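PDB 6JIE: YaeO, which inhibits Rho-dependent transcription termination by dissociating the Rho hexamer, and has a fold resembling that of the RNA chaperone Hfq. Local coordinates for residues Q38-S41 against E45-A48; F16-K21 against P73-I78. All coordinates share one frame; numbering follows the deposited sequence.

Contact 1 (Q38-S41 against E45-A48); sequences QRNS and ECIA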
ATOM      1  N   GLN A  38       5.476  -3.984  16.998  1.00 14.06           N
ATOM      2  CA  GLN A  38       6.674  -4.487  17.652  1.00 15.74           C
ATOM      3  C   GLN A  38       7.142  -3.414  18.614  1.00 16.34           C
ATOM      4  O   GLN A  38       6.679  -2.275  18.565  1.00 17.93           O
ATOM      5  CB  GLN A  38       7.766  -4.833  16.632  1.00 23.24           C
ATOM      6  CG  GLN A  38       8.248  -3.631  15.845  1.00 26.17           C
ATOM      7  CD  GLN A  38       9.255  -3.992  14.764  1.00 32.53           C
ATOM      8  OE1 GLN A  38      10.466  -3.941  14.983  1.00 40.59           O
ATOM      9  NE2 GLN A  38       8.758  -4.346  13.591  1.00 38.75           N
ATOM     10  N   ARG A  39       8.068  -3.787  19.491  1.00 20.08           N
ATOM     11  CA  ARG A  39       8.699  -2.808  20.358  1.00 19.22           C
ATOM     12  C   ARG A  39       9.959  -2.262  19.702  1.00 27.56           C
ATOM     13  O   ARG A  39      10.688  -2.992  19.026  1.00 29.26           O
ATOM     14  CB  ARG A  39       9.021  -3.429  21.725  1.00 21.83           C
ATOM     15  CG  ARG A  39       7.762  -3.847  22.470  1.00 27.72           C
ATOM     16  CD  ARG A  39       8.005  -3.943  23.954  1.00 38.82           C
ATOM     17  NE  ARG A  39       6.819  -4.372  24.694  1.00 48.30           N
ATOM     18  CZ  ARG A  39       6.039  -3.560  25.404  1.00 46.07           C
ATOM     19  NH1 ARG A  39       6.309  -2.263  25.477  1.00 44.27           N
ATOM     20  NH2 ARG A  39       4.987  -4.044  26.049  1.00 40.19           N
ATOM     21  N   ASN A  40      10.207  -0.969  19.897  1.00 20.16           N
ATOM     22  CA  ASN A  40      11.430  -0.352  19.399  1.00 14.33           C
ATOM     23  C   ASN A  40      12.571  -0.662  20.364  1.00 19.38           C
ATOM     24  O   ASN A  40      12.409  -1.421  21.320  1.00 18.45           O
ATOM     25  CB  ASN A  40      11.219   1.146  19.175  1.00 16.90           C
ATOM     26  CG  ASN A  40      10.817   1.911  20.452  1.00 16.34           C
ATOM     27  OD1 ASN A  40      11.016   1.452  21.583  1.00 19.55           O
ATOM     28  ND2 ASN A  40      10.253   3.102  20.255  1.00 15.57           N
ATOM     29  N   SER A  41      13.748  -0.073  20.129  1.00 21.84           N
ATOM     30  CA  SER A  41      14.906  -0.355  20.974  1.00 20.96           C
ATOM     31  C   SER A  41      14.721   0.155  22.393  1.00 20.86           C
ATOM     32  O   SER A  41      15.382  -0.342  23.308  1.00 23.94           O
ATOM     33  CB  SER A  41      16.172   0.257  20.367  1.00 31.09           C
ATOM     34  OG  SER A  41      16.096   1.672  20.341  1.00 30.16           O
ATOM     35  N   GLU A  45       5.936   0.253  22.662  1.00 14.83           N
ATOM     36  CA  GLU A  45       5.085  -0.402  21.670  1.00 16.93           C
ATOM     37  C   GLU A  45       4.964   0.486  20.444  1.00 16.62           C
ATOM     38  O   GLU A  45       4.666   1.677  20.561  1.00 18.15           O
ATOM     39  CB  GLU A  45       3.690  -0.678  22.231  1.00 25.37           C
ATOM     40  CG  GLU A  45       3.617  -1.631  23.411  1.00 38.39           C
ATOM     41  CD  GLU A  45       2.193  -2.087  23.680  1.00 55.40           C
ATOM     42  OE1 GLU A  45       1.615  -2.764  22.803  1.00 61.69           O
ATOM     43  OE2 GLU A  45       1.644  -1.754  24.752  1.00 62.67           O
ATOM     44  N   CYS A  46       5.163  -0.105  19.269  1.00 13.57           N
ATOM     45  CA  CYS A  46       5.151   0.646  18.021  1.00 13.37           C
ATOM     46  C   CYS A  46       4.335  -0.092  16.973  1.00 13.17           C
ATOM     47  O   CYS A  46       4.146  -1.310  17.034  1.00 14.34           O
ATOM     48  CB  CYS A  46       6.568   0.862  17.479  1.00 11.90           C
ATOM     49  SG  CYS A  46       7.549   1.978  18.499  1.00 16.05           S
ATOM     50  N   ILE A  47       3.857   0.666  15.996  1.00 13.43           N
ATOM     51  CA  ILE A  47       3.437   0.100  14.720  1.00 10.33           C
ATOM     52  C   ILE A  47       4.563   0.329  13.720  1.00 11.52           C
ATOM     53  O   ILE A  47       5.128   1.424  13.651  1.00 11.13           O
ATOM     54  CB  ILE A  47       2.118   0.720  14.235  1.00 10.83           C
ATOM     55  CG1 ILE A  47       1.801   0.230  12.805  1.00 13.33           C
ATOM     56  CG2 ILE A  47       2.187   2.222  14.303  1.00 10.34           C
ATOM     57  CD1 ILE A  47       0.483   0.723  12.267  1.00 16.82           C
ATOM     58  N   ALA A  48       4.917  -0.713  12.972  1.00 11.42           N
ATOM     59  CA  ALA A  48       5.879  -0.581  11.890  1.00 10.48           C
ATOM     60  C   ALA A  48       5.110  -0.171  10.644  1.00 10.90           C
ATOM     61  O   ALA A  48       4.212  -0.892  10.210  1.00 12.09           O
ATOM     62  CB  ALA A  48       6.634  -1.888  11.651  1.00 14.21           C
TER
HETATM   63  O   HOH W   1       2.364  -3.434  27.473  1.00 50.82           O

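Contact 2 (F16-K21 against P73-I78); sequences FHLPVK and PHFSVI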
ATOM      1  N   PHE A  16      -4.026  -7.236   8.055  1.00 11.80           N
ATOM      2  CA  PHE A  16      -4.403  -7.169   6.649  1.00 14.84           C
ATOM      3  C   PHE A  16      -3.469  -6.289   5.817  1.00 13.48           C
ATOM      4  O   PHE A  16      -3.748  -6.057   4.639  1.00 12.52           O
ATOM      5  CB  PHE A  16      -5.841  -6.651   6.532  1.00 13.80           C
ATOM      6  CG  PHE A  16      -6.871  -7.547   7.205  1.00 16.13           C
ATOM      7  CD1 PHE A  16      -6.870  -8.914   6.981  1.00 15.35           C
ATOM      8  CD2 PHE A  16      -7.821  -7.017   8.056  1.00 14.20           C
ATOM      9  CE1 PHE A  16      -7.822  -9.751   7.580  1.00 16.67           C
ATOM     10  CE2 PHE A  16      -8.775  -7.855   8.669  1.00 16.01           C
ATOM     11  CZ  PHE A  16      -8.757  -9.218   8.429  1.00 17.22           C
ATOM     12  N   HIS A  17      -2.381  -5.788   6.398  1.00 10.26           N
ATOM     13  CA  HIS A  17      -1.445  -4.885   5.716  1.00 11.96           C
ATOM     14  C   HIS A  17      -2.180  -3.751   5.013  1.00 15.16           C
ATOM     15  O   HIS A  17      -2.032  -3.521   3.810  1.00 12.87           O
ATOM     16  CB  HIS A  17      -0.557  -5.647   4.734  1.00 12.00           C
ATOM     17  CG  HIS A  17       0.365  -6.608   5.411  1.00 13.79           C
ATOM     18  ND1 HIS A  17       1.125  -6.250   6.502  1.00 19.07           N
ATOM     19  CD2 HIS A  17       0.629  -7.915   5.180  1.00 18.53           C
ATOM     20  CE1 HIS A  17       1.839  -7.287   6.898  1.00 18.86           C
ATOM     21  NE2 HIS A  17       1.558  -8.310   6.113  1.00 18.77           N
ATOM     22  N   LEU A  18      -2.964  -3.045   5.787  1.00  8.64           N
ATOM     23  CA  LEU A  18      -3.796  -2.011   5.196  1.00 10.76           C
ATOM     24  C   LEU A  18      -2.980  -0.755   4.919  1.00 10.52           C
ATOM     25  O   LEU A  18      -2.135  -0.381   5.730  1.00  9.64           O
ATOM     26  CB  LEU A  18      -4.946  -1.660   6.130  1.00  9.18           C
ATOM     27  CG  LEU A  18      -5.984  -2.755   6.373  1.00  9.86           C
ATOM     28  CD1 LEU A  18      -7.125  -2.194   7.216  1.00 13.32           C
ATOM     29  CD2 LEU A  18      -6.511  -3.296   5.052  1.00 11.24           C
ATOM     30  N   PRO A  19      -3.253  -0.062   3.808  1.00  9.29           N
ATOM     31  CA  PRO A  19      -2.672   1.270   3.609  1.00  8.69           C
ATOM     32  C   PRO A  19      -3.337   2.263   4.548  1.00 13.00           C
ATOM     33  O   PRO A  19      -4.566   2.361   4.585  1.00 11.19           O
ATOM     34  CB  PRO A  19      -2.992   1.581   2.145  1.00  8.46           C
ATOM     35  CG  PRO A  19      -4.249   0.798   1.867  1.00 12.59           C
ATOM     36  CD  PRO A  19      -4.114  -0.469   2.688  1.00 13.03           C
ATOM     37  N   VAL A  20      -2.521   2.995   5.316  1.00 10.34           N
ATOM     38  CA  VAL A  20      -3.044   3.907   6.328  1.00  8.39           C
ATOM     39  C   VAL A  20      -2.246   5.198   6.364  1.00 10.96           C
ATOM     40  O   VAL A  20      -1.066   5.239   6.011  1.00 10.30           O
ATOM     41  CB  VAL A  20      -3.057   3.298   7.747  1.00  8.41           C
ATOM     42  CG1 VAL A  20      -4.043   2.117   7.809  1.00  9.68           C
ATOM     43  CG2 VAL A  20      -1.678   2.861   8.179  1.00 10.57           C
ATOM     44  N   LYS A  21      -2.926   6.253   6.799  1.00 10.64           N
ATOM     45  CA  LYS A  21      -2.338   7.541   7.134  1.00  7.74           C
ATOM     46  C   LYS A  21      -2.366   7.671   8.650  1.00  7.96           C
ATOM     47  O   LYS A  21      -3.444   7.635   9.266  1.00  9.48           O
ATOM     48  CB  LYS A  21      -3.109   8.681   6.468  1.00  8.71           C
ATOM     49  CG  LYS A  21      -2.723  10.079   6.960  1.00  9.30           C
ATOM     50  CD  LYS A  21      -3.717  11.099   6.403  1.00 17.98           C
ATOM     51  CE  LYS A  21      -3.633  12.445   7.091  1.00 26.22           C
ATOM     52  NZ  LYS A  21      -4.818  13.292   6.727  1.00 26.68           N
ATOM     53  N   PRO A  73     -14.090  -2.559   5.025  1.00 21.42           N
ATOM     54  CA  PRO A  73     -15.236  -2.425   5.931  1.00 23.06           C
ATOM     55  C   PRO A  73     -14.874  -2.138   7.378  1.00 19.78           C
ATOM     56  O   PRO A  73     -15.781  -2.073   8.215  1.00 26.48           O
ATOM     57  CB  PRO A  73     -15.909  -3.797   5.811  1.00 24.27           C
ATOM     58  CG  PRO A  73     -14.760  -4.714   5.611  1.00 23.33           C
ATOM     59  CD  PRO A  73     -13.842  -3.973   4.677  1.00 21.48           C
ATOM     60  N   HIS A  74     -13.599  -1.961   7.706  1.00 18.15           N
ATOM     61  CA  HIS A  74     -13.203  -1.958   9.106  1.00 17.21           C
ATOM     62  C   HIS A  74     -13.196  -0.559   9.707  1.00 16.40           C
ATOM     63  O   HIS A  74     -13.723  -0.362  10.804  1.00 21.69           O
ATOM     64  CB  HIS A  74     -11.840  -2.622   9.255  1.00 15.07           C
ATOM     65  CG  HIS A  74     -11.789  -3.974   8.626  1.00 18.10           C
ATOM     66  ND1 HIS A  74     -12.464  -5.052   9.150  1.00 23.96           N
ATOM     67  CD2 HIS A  74     -11.202  -4.409   7.487  1.00 16.30           C
ATOM     68  CE1 HIS A  74     -12.273  -6.106   8.376  1.00 21.48           C
ATOM     69  NE2 HIS A  74     -11.514  -5.743   7.359  1.00 16.87           N
ATOM     70  N   PHE A  75     -12.614   0.414   9.007  1.00 15.63           N
ATOM     71  CA  PHE A  75     -12.599   1.776   9.518  1.00 22.03           C
ATOM     72  C   PHE A  75     -12.369   2.756   8.377  1.00 13.66           C
ATOM     73  O   PHE A  75     -11.826   2.409   7.321  1.00 12.24           O
ATOM     74  CB  PHE A  75     -11.529   1.972  10.610  1.00 14.86           C
ATOM     75  CG  PHE A  75     -10.131   1.623  10.175  1.00 11.99           C
ATOM     76  CD1 PHE A  75      -9.316   2.577   9.577  1.00 11.74           C
ATOM     77  CD2 PHE A  75      -9.620   0.351  10.394  1.00 10.97           C
ATOM     78  CE1 PHE A  75      -8.027   2.258   9.191  1.00 13.37           C
ATOM     79  CE2 PHE A  75      -8.339   0.023  10.011  1.00 12.37           C
ATOM     80  CZ  PHE A  75      -7.533   0.985   9.411  1.00 15.49           C
ATOM     81  N   SER A  76     -12.792   3.994   8.625  1.00 13.46           N
ATOM     82  CA  SER A  76     -12.377   5.155   7.851  1.00 10.81           C
ATOM     83  C   SER A  76     -11.315   5.911   8.645  1.00 11.27           C
ATOM     84  O   SER A  76     -10.112   5.735   8.405  1.00 14.51           O
ATOM     85  CB  SER A  76     -13.572   6.052   7.535  1.00 17.62           C
ATOM     86  OG  SER A  76     -14.424   5.427   6.590  1.00 24.50           O
ATOM     87  N   VAL A  77     -11.738   6.729   9.614  1.00 16.48           N
ATOM     88  CA  VAL A  77     -10.821   7.436  10.507  1.00 12.28           C
ATOM     89  C   VAL A  77     -11.064   6.979  11.939  1.00 11.99           C
ATOM     90  O   VAL A  77     -12.203   7.009  12.427  1.00 16.26           O
ATOM     91  CB  VAL A  77     -10.976   8.962  10.399  1.00 14.14           C
ATOM     92  CG1 VAL A  77      -9.952   9.646  11.295  1.00 14.98           C
ATOM     93  CG2 VAL A  77     -10.798   9.411   8.966  1.00 17.67           C
ATOM     94  N   ILE A  78      -9.991   6.545  12.597  1.00 12.20           N
ATOM     95  CA  ILE A  78      -9.979   6.157  14.000  1.00 15.17           C
ATOM     96  C   ILE A  78      -9.236   7.243  14.755  1.00 15.63           C
ATOM     97  O   ILE A  78      -8.115   7.606  14.378  1.00 13.24           O
ATOM     98  CB  ILE A  78      -9.292   4.793  14.208  1.00 15.90           C
ATOM     99  CG1 ILE A  78     -10.080   3.667  13.523  1.00 24.76           C
ATOM    100  CG2 ILE A  78      -9.092   4.508  15.683  1.00 16.02           C
ATOM    101  CD1 ILE A  78     -11.451   3.433  14.097  1.00 26.43           C
TER

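Contact 1 (Q38-S41 against E45-A48)
The guanidinium of Arg39 lies with one face on the aliphatic part of Glu45, whose CG sits off-centre, 3.3 Å above the plane; at the edge, in the plane, sits a water. That water accepts from Arg39 NH2 at 3.0 Å and donates to Glu45 OE2, so it bridges two groups that make no salt bridge. The carboxylate plane is turned 47° from the guanidinium, and Glu45 OE2 is 4.3 Å from Arg39 NH2 but off the plane of the guanidinium, leaving a pull of charge without a directed N-H. The other terminal nitrogen, NH1, is hydrogen-bonded to the carbonyl of Lys43 in the turn. The extended Arg39 chain, with CG beside its backbone N (chi1 -64°), carries the guanidinium over Glu45 CG, and the two side chains cross obliquely.

The face of the sheet opposite Arg39 and Glu45 carries Gln38, Cys46 and Ala48. Gln38 and Cys46 are a hydrogen-bonded antiparallel pair: Gln38 N gives to Cys46 O at 3.0 Å, and Cys46 N to Gln38 O at 2.7 Å, the latter bent to 137° at the hydrogen. Beyond them Gln38 NE2 approaches Ala48 CB at 3.8 Å. Cys46 SG packs against the Asn40 amide, 3.4 Å from Asn40 ND2, while Asn40 OD1 takes the backbone N-H of Gln44 across the turn. Leu57 of strand 55-59 touches all four of these side chains. The arrangement is that of a beta hairpin, its connecting turn tied by side-chain-to-backbone bonds, within a three-stranded antiparallel sheet.

Contact 2 (F16-K21 against P73-I78)
Leu18 and Val20 meet the ring of Phe75 in the buried, close-fitting half of the contact. Leu18 CD1 approaches the ring obliquely, 3.8 Å from Phe75 CE2 and nearly as close to CZ, its side chain coming from the opposite direction. Val20 CG1 comes in at the ring edge, near the plane, 4.0 Å from Phe75 CZ. Phe75 thus presents its far end to both aliphatic chains. Its CG is flanked by both the backbone N and C (chi1 57°), which swings the ring from a backbone well removed from 16-21 against Leu18 and Val20. Leu12 of helix 9-15 and Met66 of strand 63-68 also touch the ring, completing an apolar cluster.

Toward the surface the fit is looser. The rings of Phe16 and His74 are nearly parallel, 20° apart, but strongly offset, with little overlap and centroids separated by 5.2 Å. They meet obliquely through Phe16 CE2 and His74 NE2, 3.7 Å apart, and the side chains cross at about a right angle. Pro73 CG lies over the centre of one face of the His74 imidazole, 3.8 Å above it, so the neighbouring proline backs the histidine. Phe16 is exposed, and His74 is only partly covered. Gln72 OE1 accepts from the backbone N of both His74 and Phe75, anchoring the chain that carries the two rings.

Helix 9-15 ends just before Phe16 in a Schellman motif, with His17, at positive phi, as its C-prime residue. An N-terminal helix followed by a strongly bent antiparallel sheet is characteristic of the Sm-like fold, consistent with the structural resemblance to Hfq.

How the contacts relate
From the N terminus the chain runs through helix 9-15 into residues 16-21 and strand 19-24, the first half of contact 2. It then forms strands 29-31 and 33-39 and turns back into strand 45-50, where contact 1 closes a hairpin whose connection runs from 40 to 44. Strands 55-59 and 63-68 follow before residues 73-78 close the long loop of contact 2, inside which contact 1 is nested. Contact 1 is local to the three-stranded sheet, whereas contact 2 ties the region after the helix, where strand 19-24 begins, to the loop leading into strand 77-79 of the same four-stranded sheet. Their centres lie 19 Å apart, on opposite sides of the chain's centre.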